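Long-range contacts in probable porin (Pseudomonas aeruginosa, PDB 4FSP), which probably acts as a porin, a beta-barrel channel that lets small solutes cross the bacterial outer membrane: residues S23-A28 against F54-R59; L71-K76 against A106-T111; Q143-A148 against G163-V168. All blocks are in the same frame, centred on the assembly; numbering follows the deposited sequence.

Contact 1. Residues S23-A28 against F54-R59. With C8E ((hydroxyethyloxy)tri(ethyloxy)octane), chain B.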
loop_
_atom_site.group_PDB
_atom_site.type_symbol
_atom_site.label_atom_id
_atom_site.label_comp_id
_atom_site.label_asym_id
_atom_site.label_seq_id
_atom_site.Cartn_x
_atom_site.Cartn_y
_atom_site.Cartn_z
ATOM N N SER A 23 9.493 -2.435 -25.690
ATOM C CA SER A 23 10.184 -2.551 -24.413
ATOM C C SER A 23 10.510 -1.168 -23.881
ATOM O O SER A 23 10.848 -0.263 -24.649
ATOM C CB SER A 23 11.472 -3.365 -24.552
ATOM O OG SER A 23 11.182 -4.751 -24.705
ATOM N N ARG A 24 10.386 -1.000 -22.568
ATOM C CA ARG A 24 10.907 0.188 -21.899
ATOM C C ARG A 24 11.586 -0.154 -20.578
ATOM O O ARG A 24 11.349 -1.205 -19.983
ATOM C CB ARG A 24 9.800 1.217 -21.668
ATOM C CG ARG A 24 8.700 0.747 -20.756
ATOM C CD ARG A 24 7.492 1.653 -20.889
ATOM N NE ARG A 24 6.694 1.694 -19.668
ATOM C CZ ARG A 24 5.796 0.774 -19.333
ATOM N NH1 ARG A 24 5.591 -0.273 -20.123
ATOM N NH2 ARG A 24 5.110 0.900 -18.203
ATOM N N ALA A 25 12.440 0.742 -20.118
ATOM C CA ALA A 25 13.114 0.518 -18.861
ATOM C C ALA A 25 13.586 1.832 -18.263
ATOM O O ALA A 25 13.776 2.834 -18.971
ATOM C CB ALA A 25 14.288 -0.453 -19.031
ATOM N N SER A 26 13.759 1.810 -16.947
ATOM C CA SER A 26 14.265 2.950 -16.212
ATOM C C SER A 26 15.100 2.469 -15.042
ATOM O O SER A 26 15.005 1.309 -14.601
ATOM C CB SER A 26 13.109 3.776 -15.677
ATOM O OG SER A 26 12.303 2.982 -14.824
ATOM N N LEU A 27 15.920 3.381 -14.547
ATOM C CA LEU A 27 16.737 3.149 -13.382
ATOM C C LEU A 27 16.271 4.133 -12.324
ATOM O O LEU A 27 16.256 5.349 -12.570
ATOM C CB LEU A 27 18.195 3.434 -13.730
ATOM C CG LEU A 27 19.172 3.593 -12.561
ATOM C CD1 LEU A 27 19.367 2.259 -11.864
ATOM C CD2 LEU A 27 20.511 4.150 -13.032
ATOM N N ALA A 28 15.880 3.633 -11.154
ATOM C CA ALA A 28 15.535 4.530 -10.040
ATOM C C ALA A 28 16.649 4.580 -8.997
ATOM O O ALA A 28 17.195 3.541 -8.601
ATOM C CB ALA A 28 14.197 4.134 -9.393
ATOM N N PHE A 54 19.405 1.047 -5.880
ATOM C CA PHE A 54 19.352 1.176 -7.316
ATOM C C PHE A 54 18.302 0.207 -7.795
ATOM O O PHE A 54 18.277 -0.952 -7.372
ATOM C CB PHE A 54 20.690 0.774 -7.908
ATOM C CG PHE A 54 21.842 1.588 -7.409
ATOM C CD1 PHE A 54 22.446 1.294 -6.194
ATOM C CD2 PHE A 54 22.340 2.632 -8.168
ATOM C CE1 PHE A 54 23.526 2.041 -5.735
ATOM C CE2 PHE A 54 23.419 3.388 -7.716
ATOM C CZ PHE A 54 24.011 3.093 -6.495
ATOM N N LEU A 55 17.445 0.669 -8.693
ATOM C CA LEU A 55 16.336 -0.147 -9.144
ATOM C C LEU A 55 16.213 -0.115 -10.651
ATOM O O LEU A 55 15.840 0.906 -11.231
ATOM C CB LEU A 55 15.028 0.341 -8.510
ATOM C CG LEU A 55 13.820 -0.548 -8.822
ATOM C CD1 LEU A 55 12.972 -0.735 -7.579
ATOM C CD2 LEU A 55 12.979 0.037 -9.942
ATOM N N PHE A 56 16.509 -1.246 -11.277
ATOM C CA PHE A 56 16.326 -1.410 -12.714
ATOM C C PHE A 56 14.940 -1.994 -12.988
ATOM O O PHE A 56 14.638 -3.130 -12.603
ATOM C CB PHE A 56 17.416 -2.335 -13.253
ATOM C CG PHE A 56 17.282 -2.673 -14.714
ATOM C CD1 PHE A 56 17.639 -1.753 -15.688
ATOM C CD2 PHE A 56 16.849 -3.934 -15.111
ATOM C CE1 PHE A 56 17.537 -2.076 -17.042
ATOM C CE2 PHE A 56 16.751 -4.266 -16.461
ATOM C CZ PHE A 56 17.093 -3.333 -17.426
ATOM N N ASP A 57 14.091 -1.215 -13.651
ATOM C CA ASP A 57 12.715 -1.641 -13.898
ATOM C C ASP A 57 12.485 -1.770 -15.393
ATOM O O ASP A 57 12.368 -0.771 -16.096
ATOM C CB ASP A 57 11.726 -0.643 -13.291
ATOM C CG ASP A 57 10.276 -1.111 -13.377
ATOM O OD1 ASP A 57 9.973 -2.008 -14.186
ATOM O OD2 ASP A 57 9.424 -0.563 -12.643
ATOM N N TYR A 58 12.400 -3.013 -15.857
ATOM C CA TYR A 58 12.224 -3.318 -17.272
ATOM C C TYR A 58 10.843 -3.904 -17.559
ATOM O O TYR A 58 10.382 -4.799 -16.850
ATOM C CB TYR A 58 13.286 -4.324 -17.715
ATOM C CG TYR A 58 13.006 -4.940 -19.061
ATOM C CD1 TYR A 58 13.292 -4.248 -20.231
ATOM C CD2 TYR A 58 12.466 -6.214 -19.168
ATOM C CE1 TYR A 58 13.045 -4.810 -21.485
ATOM C CE2 TYR A 58 12.200 -6.783 -20.421
ATOM C CZ TYR A 58 12.499 -6.077 -21.572
ATOM O OH TYR A 58 12.254 -6.636 -22.815
ATOM N N ARG A 59 10.204 -3.422 -18.621
ATOM C CA ARG A 59 8.888 -3.908 -19.035
ATOM C C ARG A 59 8.904 -4.169 -20.541
ATOM O O ARG A 59 9.017 -3.227 -21.332
ATOM C CB ARG A 59 7.809 -2.855 -18.739
ATOM C CG ARG A 59 7.756 -2.341 -17.301
ATOM C CD ARG A 59 7.029 -3.306 -16.396
ATOM N NE ARG A 59 7.107 -2.916 -14.988
ATOM C CZ ARG A 59 6.104 -2.382 -14.294
ATOM N NH1 ARG A 59 4.927 -2.167 -14.870
ATOM N NH2 ARG A 59 6.283 -2.065 -13.017
HETATM C C1 C8E B . 16.723 -6.750 -20.516
HETATM C C2 C8E B . 16.518 -6.868 -22.022
HETATM C C3 C8E B . 16.443 -5.497 -22.686
HETATM C C4 C8E B . 15.662 -5.549 -23.995
HETATM C C5 C8E B . 16.317 -4.724 -25.098
HETATM C C6 C8E B . 15.293 -4.164 -26.091
HETATM C C7 C8E B . 15.915 -3.096 -26.989
HETATM C C8 C8E B . 15.015 -2.692 -28.152
HETATM O O9 C8E B . 14.160 -1.623 -27.800
HETATM C C10 C8E B . 14.498 -0.415 -28.444
HETATM C C11 C8E B . 13.244 0.241 -29.013
HETATM O O12 C8E B . 12.719 1.135 -28.063
HETATM C C13 C8E B . 13.305 2.408 -28.216
HETATM O O HOH W 1 6.474 -1.987 -22.364
HETATM O O HOH W 2 12.994 2.263 -12.284
#
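R59 O is approached by three groups: R24 N donates to R59 O over 2.9 Å, a water lies close to it and accepts from R24 NH1, and S23 CA adds a CA-H...O contact. The water lies at the edge of the R24 guanidinium, in its plane, while the aliphatic start of the R59 side chain lies over one face of that group, with R59 CB 3.7 Å from R24 NH1. R24 CG is wedged between its own backbone N and carbonyl carbon (chi1 63°), and the chain then runs extended to NE. The two guanidinium planes stand 67° apart. Their like charges come near, which is probably eased by D57: R59 NE makes a salt bridge of 3.1 Å to the syn lone pair of D57 OD1, with that oxygen 28° out of the guanidinium plane.

The opposite face of the pair is mostly apolar. A25 suits its place by being small, its CB lying 4.1 Å from Y58 CD1, near the plane of that ring, and also touching F56 CE1. Over a face of the Y58 ring runs a bound detergent chain, consistent with this side facing the membrane. At the end of the ring Y58 OH donates to S23 OG over 2.9 Å, and the serine hydroxyl is bonded onward to F19 O.

Strands 24-38 and 47-59 form an antiparallel hairpin of the barrel wall, tied by alternating hydrogen-bonded pairs. On its outer edges, the first strand bonds through A25 and L27 to L407 and L405 at the C-terminal end, closing the barrel, and the second through F54, F56 and Y58 to strand 67-80.

Contact 2. Residues L71-K76 against A106-T111. With C8E ((hydroxyethyloxy)tri(ethyloxy)octane), chain H.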
loop_
_atom_site.group_PDB
_atom_site.type_symbol
_atom_site.label_atom_id
_atom_site.label_comp_id
_atom_site.label_asym_id
_atom_site.label_seq_id
_atom_site.Cartn_x
_atom_site.Cartn_y
_atom_site.Cartn_z
ATOM N N LEU A 71 7.509 -10.068 -20.646
ATOM C CA LEU A 71 8.410 -10.269 -19.518
ATOM C C LEU A 71 8.722 -8.946 -18.824
ATOM O O LEU A 71 9.139 -7.988 -19.482
ATOM C CB LEU A 71 9.706 -10.906 -20.010
ATOM C CG LEU A 71 10.832 -11.035 -18.975
ATOM C CD1 LEU A 71 10.433 -11.995 -17.869
ATOM C CD2 LEU A 71 12.122 -11.511 -19.639
ATOM N N ASP A 72 8.490 -8.883 -17.511
ATOM C CA ASP A 72 8.970 -7.767 -16.694
ATOM C C ASP A 72 10.145 -8.240 -15.857
ATOM O O ASP A 72 10.219 -9.423 -15.458
ATOM C CB ASP A 72 7.883 -7.212 -15.748
ATOM C CG ASP A 72 6.672 -6.694 -16.489
ATOM O OD1 ASP A 72 6.795 -6.437 -17.708
ATOM O OD2 ASP A 72 5.593 -6.534 -15.858
ATOM N N LEU A 73 11.054 -7.311 -15.581
ATOM C CA LEU A 73 12.228 -7.606 -14.777
ATOM C C LEU A 73 12.456 -6.497 -13.767
ATOM O O LEU A 73 12.433 -5.311 -14.115
ATOM C CB LEU A 73 13.467 -7.729 -15.667
ATOM C CG LEU A 73 13.612 -9.039 -16.430
ATOM C CD1 LEU A 73 14.796 -8.969 -17.382
ATOM C CD2 LEU A 73 13.812 -10.141 -15.420
ATOM N N LEU A 74 12.681 -6.887 -12.517
ATOM C CA LEU A 74 13.057 -5.942 -11.479
ATOM C C LEU A 74 14.452 -6.270 -10.951
ATOM O O LEU A 74 14.663 -7.307 -10.316
ATOM C CB LEU A 74 12.049 -5.970 -10.331
ATOM C CG LEU A 74 10.859 -5.002 -10.369
ATOM C CD1 LEU A 74 10.008 -5.137 -9.101
ATOM C CD2 LEU A 74 11.322 -3.562 -10.550
ATOM N N GLY A 75 15.406 -5.390 -11.229
ATOM C CA GLY A 75 16.747 -5.543 -10.698
ATOM C C GLY A 75 16.943 -4.564 -9.558
ATOM O O GLY A 75 16.781 -3.348 -9.732
ATOM N N LYS A 76 17.274 -5.088 -8.382
ATOM C CA LYS A 76 17.462 -4.241 -7.212
ATOM C C LYS A 76 18.854 -4.413 -6.615
ATOM O O LYS A 76 19.328 -5.536 -6.416
ATOM C CB LYS A 76 16.392 -4.541 -6.159
ATOM C CG LYS A 76 14.975 -4.424 -6.702
ATOM C CD LYS A 76 14.023 -5.415 -6.051
ATOM C CE LYS A 76 13.754 -5.057 -4.610
ATOM N NZ LYS A 76 12.655 -5.904 -4.074
ATOM N N ALA A 106 21.167 -7.638 -3.200
ATOM C CA ALA A 106 21.046 -7.775 -4.651
ATOM C C ALA A 106 19.963 -8.765 -5.038
ATOM O O ALA A 106 19.929 -9.900 -4.556
ATOM C CB ALA A 106 22.376 -8.175 -5.265
ATOM N N ARG A 107 19.080 -8.342 -5.927
ATOM C CA ARG A 107 17.980 -9.209 -6.283
ATOM C C ARG A 107 17.434 -8.998 -7.693
ATOM O O ARG A 107 17.360 -7.869 -8.192
ATOM C CB ARG A 107 16.868 -9.042 -5.252
ATOM C CG ARG A 107 16.120 -10.317 -4.996
ATOM C CD ARG A 107 15.438 -10.302 -3.651
ATOM N NE ARG A 107 14.418 -11.338 -3.620
ATOM C CZ ARG A 107 13.203 -11.173 -4.125
ATOM N NH1 ARG A 107 12.872 -10.008 -4.665
ATOM N NH2 ARG A 107 12.316 -12.157 -4.073
ATOM N N LEU A 108 17.024 -10.094 -8.319
ATOM C CA LEU A 108 16.439 -10.034 -9.647
ATOM C C LEU A 108 15.082 -10.724 -9.630
ATOM O O LEU A 108 14.995 -11.911 -9.331
ATOM C CB LEU A 108 17.360 -10.731 -10.649
ATOM C CG LEU A 108 17.636 -9.998 -11.963
ATOM C CD1 LEU A 108 18.319 -10.930 -12.964
ATOM C CD2 LEU A 108 16.350 -9.429 -12.537
ATOM N N ASP A 109 14.018 -9.989 -9.938
ATOM C CA ASP A 109 12.689 -10.611 -9.999
ATOM C C ASP A 109 12.077 -10.569 -11.389
ATOM O O ASP A 109 11.916 -9.497 -11.976
ATOM C CB ASP A 109 11.734 -9.970 -9.004
ATOM C CG ASP A 109 12.055 -10.343 -7.579
ATOM O OD1 ASP A 109 11.903 -11.528 -7.236
ATOM O OD2 ASP A 109 12.453 -9.453 -6.797
ATOM N N ALA A 110 11.732 -11.748 -11.896
ATOM C CA ALA A 110 11.166 -11.891 -13.226
ATOM C C ALA A 110 9.669 -12.117 -13.133
ATOM O O ALA A 110 9.179 -12.749 -12.196
ATOM C CB ALA A 110 11.818 -13.054 -13.964
ATOM N N THR A 111 8.944 -11.624 -14.128
ATOM C CA THR A 111 7.513 -11.849 -14.199
ATOM C C THR A 111 7.125 -12.137 -15.643
ATOM O O THR A 111 7.333 -11.299 -16.525
ATOM C CB THR A 111 6.730 -10.611 -13.688
ATOM O OG1 THR A 111 7.195 -10.253 -12.379
ATOM C CG2 THR A 111 5.218 -10.895 -13.639
HETATM C C2 C8E H . 22.169 -13.961 -6.407
HETATM C C3 C8E H . 21.831 -12.487 -6.571
HETATM C C4 C8E H . 21.142 -12.250 -7.905
HETATM C C5 C8E H . 21.817 -11.130 -8.684
HETATM C C6 C8E H . 21.000 -9.846 -8.593
HETATM C C7 C8E H . 21.527 -8.770 -9.539
HETATM C C8 C8E H . 20.489 -7.678 -9.775
HETATM O O9 C8E H . 21.051 -6.402 -9.547
HETATM C C10 C8E H . 20.670 -5.457 -10.520
HETATM C C11 C8E H . 20.830 -4.052 -9.948
HETATM O O12 C8E H . 20.805 -3.158 -11.037
HETATM C C13 C8E H . 20.756 -1.794 -10.693
HETATM C C14 C8E H . 21.367 -1.032 -11.865
#
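D72 with T111, L74 with D109 and K76 with R107 are the hydrogen-bonded pairs of an antiparallel ladder whose strand axes approach to 4.7 Å and run 170° apart, each pair exchanging two N-H...O bonds. Between them, L73 faces A110 and G75 faces L108 in non-hydrogen-bonded positions.

On the side of these two pairs the contact is made of small and branched apolar groups. The tip of L73 does the touching: L73 CD2 is 3.8 Å from A110 CB and 3.9 Å from L108 CD2, and the small alanine gives the leucine branch a place to lie. L108 CD2 in turn reaches back over the neighbouring strand to 3.5 Å from L74 O. G75 has no side chain, and a detergent molecule passes close over it, its C10 at 3.9 Å from G75 CA and its C8 at 3.5 Å from R107 O. Such an apolar belt, dressed with detergent, is what a transmembrane barrel turns to the lipid, and in the OprD family the other face lines the channel.

That inner face carries mostly polar residues. D72 CB and T111 CB pack 4.1 Å apart, and their polar ends go separate ways, the aspartate to a salt bridge with K113. T111 OG1 stands anti to its carbonyl carbon (chi1 -53°) and is bonded to G125 O. Further along, K76 and R107 lie side by side and point the same way, though the end of the arginine is poorly ordered and doubtfully placed. D109 sits on the same face, where D109 OD1 makes a weak hydrogen bond to Q146 NE2, while F141 lies against K76.

Contact 3. Residues Q143-A148 against G163-V168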
loop_
_atom_site.group_PDB
_atom_site.type_symbol
_atom_site.label_atom_id
_atom_site.label_comp_id
_atom_site.label_asym_id
_atom_site.label_seq_id
_atom_site.Cartn_x
_atom_site.Cartn_y
_atom_site.Cartn_z
ATOM N N GLN A 143 8.238 -5.086 -0.886
ATOM C CA GLN A 143 8.430 -6.533 -0.978
ATOM C C GLN A 143 7.909 -7.082 -2.307
ATOM O O GLN A 143 6.904 -6.589 -2.846
ATOM C CB GLN A 143 7.722 -7.258 0.170
ATOM C CG GLN A 143 8.433 -7.166 1.501
ATOM C CD GLN A 143 9.909 -7.506 1.405
ATOM O OE1 GLN A 143 10.758 -6.615 1.309
ATOM N NE2 GLN A 143 10.224 -8.799 1.435
ATOM N N VAL A 144 8.589 -8.098 -2.835
ATOM C CA VAL A 144 8.080 -8.811 -4.003
ATOM C C VAL A 144 7.547 -10.174 -3.601
ATOM O O VAL A 144 8.236 -10.931 -2.919
ATOM C CB VAL A 144 9.148 -8.983 -5.087
ATOM C CG1 VAL A 144 8.549 -9.690 -6.302
ATOM C CG2 VAL A 144 9.682 -7.627 -5.488
ATOM N N PHE A 145 6.312 -10.468 -4.010
ATOM C CA PHE A 145 5.667 -11.745 -3.712
ATOM C C PHE A 145 5.756 -12.645 -4.940
ATOM O O PHE A 145 5.723 -12.165 -6.072
ATOM C CB PHE A 145 4.186 -11.526 -3.332
ATOM C CG PHE A 145 3.988 -10.785 -2.016
ATOM C CD1 PHE A 145 4.159 -9.406 -1.938
ATOM C CD2 PHE A 145 3.626 -11.469 -0.863
ATOM C CE1 PHE A 145 3.989 -8.726 -0.731
ATOM C CE2 PHE A 145 3.445 -10.797 0.352
ATOM C CZ PHE A 145 3.637 -9.426 0.418
ATOM N N GLN A 146 5.867 -13.948 -4.730
ATOM C CA GLN A 146 5.845 -14.877 -5.857
ATOM C C GLN A 146 4.465 -15.496 -5.949
ATOM O O GLN A 146 3.856 -15.826 -4.932
ATOM C CB GLN A 146 6.890 -15.992 -5.710
ATOM C CG GLN A 146 8.353 -15.512 -5.633
ATOM C CD GLN A 146 8.820 -14.787 -6.888
ATOM O OE1 GLN A 146 8.447 -15.153 -8.004
ATOM N NE2 GLN A 146 9.651 -13.759 -6.707
ATOM N N GLY A 147 3.973 -15.640 -7.173
ATOM C CA GLY A 147 2.742 -16.361 -7.411
ATOM C C GLY A 147 2.192 -16.068 -8.792
ATOM O O GLY A 147 2.949 -15.858 -9.744
ATOM N N ALA A 148 0.870 -16.077 -8.901
ATOM C CA ALA A 148 0.195 -15.848 -10.169
ATOM C C ALA A 148 -1.003 -14.976 -9.897
ATOM O O ALA A 148 -1.726 -15.188 -8.922
ATOM C CB ALA A 148 -0.257 -17.160 -10.778
ATOM N N GLY A 163 -5.992 -14.653 -7.617
ATOM C CA GLY A 163 -4.560 -14.836 -7.450
ATOM C C GLY A 163 -4.158 -15.830 -6.378
ATOM O O GLY A 163 -4.959 -16.187 -5.503
ATOM N N ARG A 164 -2.910 -16.282 -6.449
ATOM C CA ARG A 164 -2.345 -17.125 -5.405
ATOM C C ARG A 164 -0.868 -16.819 -5.242
ATOM O O ARG A 164 -0.114 -16.834 -6.220
ATOM C CB ARG A 164 -2.571 -18.611 -5.702
ATOM C CG ARG A 164 -1.821 -19.553 -4.746
ATOM C CD ARG A 164 -2.182 -21.019 -4.976
ATOM N NE ARG A 164 -3.143 -21.492 -3.981
ATOM C CZ ARG A 164 -3.210 -22.740 -3.526
ATOM N NH1 ARG A 164 -2.379 -23.667 -3.982
ATOM N NH2 ARG A 164 -4.115 -23.060 -2.613
ATOM N N LEU A 165 -0.467 -16.520 -4.008
ATOM C CA LEU A 165 0.916 -16.176 -3.704
ATOM C C LEU A 165 1.522 -17.280 -2.851
ATOM O O LEU A 165 0.813 -17.938 -2.086
ATOM C CB LEU A 165 0.979 -14.863 -2.947
ATOM C CG LEU A 165 0.104 -13.776 -3.552
ATOM C CD1 LEU A 165 0.171 -12.536 -2.696
ATOM C CD2 LEU A 165 0.572 -13.487 -4.965
ATOM N N THR A 166 2.827 -17.492 -2.985
ATOM C CA THR A 166 3.481 -18.605 -2.294
ATOM C C THR A 166 4.745 -18.232 -1.529
ATOM O O THR A 166 5.253 -19.058 -0.775
ATOM C CB THR A 166 3.874 -19.718 -3.263
ATOM O OG1 THR A 166 4.903 -19.232 -4.130
ATOM C CG2 THR A 166 2.677 -20.168 -4.085
ATOM N N GLU A 167 5.255 -17.013 -1.729
ATOM C CA GLU A 167 6.535 -16.584 -1.132
ATOM C C GLU A 167 6.653 -15.066 -1.031
ATOM O O GLU A 167 6.045 -14.338 -1.818
ATOM C CB GLU A 167 7.730 -17.095 -1.962
ATOM C CG GLU A 167 8.065 -18.577 -1.813
ATOM C CD GLU A 167 9.204 -19.016 -2.718
ATOM O OE1 GLU A 167 9.296 -18.505 -3.852
ATOM O OE2 GLU A 167 10.009 -19.874 -2.298
ATOM N N VAL A 168 7.450 -14.601 -0.068
ATOM C CA VAL A 168 7.815 -13.186 0.054
ATOM C C VAL A 168 9.338 -13.008 -0.013
ATOM O O VAL A 168 10.093 -13.885 0.406
ATOM C CB VAL A 168 7.374 -12.574 1.404
ATOM C CG1 VAL A 168 6.681 -11.235 1.182
ATOM C CG2 VAL A 168 6.507 -13.542 2.198
#
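F145 and V168 lie side by side and point the same way, so that one methyl of the valine, V168 CG1, comes down over a face of the phenylalanine ring. It stands 3.7 Å from the ring centroid and 24° off the normal, a CH-pi contact, and leans toward the rim, where V168 CG1 is 3.4 Å from F145 CE2. L165 approaches the same ring obliquely, its CD1 4.1 Å from F145 CD2. Flat aromatic and branched aliphatic groups suit this buried side.

Across the strand, Q146 and E167 behave differently. Their side chains cross, with amide and carboxylate planes 89° apart, and the contact is between the carbons of Q146 and the E167 carboxylate, Q146 CG lying 3.6 Å from E167 OE1.

The backbone is uneven here. T166 and E167 together face the single residue Q146, a beta bulge: Q146 N donates to E167 O, and T166 N donates to Q146 O over 2.8 Å. Beyond it, G147 turns a corner at backbone angles that glycine tolerates, with its CA only 3.1 Å from R164 O. Regular pairing resumes where A148 and R164 exchange bonds.

Around the contact, F145 also meets P128, I133 and L179, while V144 touches R107 and D109 on strand 105-116. R164 leads away to salt bridges with D198 and E220. Strand 158-168 lies between the short strands 145-146 and 148-152 and, on its other edge, strand 193-205.

How the contacts relate
From the N terminus, contact 1 closes the hairpin of strands 24-38 and 47-59. The chain then passes through a short connection into strand 67-80, and contact 2 pairs it with strand 105-116 across a longer connection that is partly unmodelled. Contact 3 follows, bringing the short strand 145-146 against strand 158-168. The three are in series, without nesting or crossing. Contacts 1 and 2 are adjacent, their centres 9 Å apart, because strands 47-59 and 67-80 share an edge of the barrel wall. Contact 3 touches contact 2 through Q146, which meets D109, and V144, which packs on K76, R107 and D109, but does not touch contact 1.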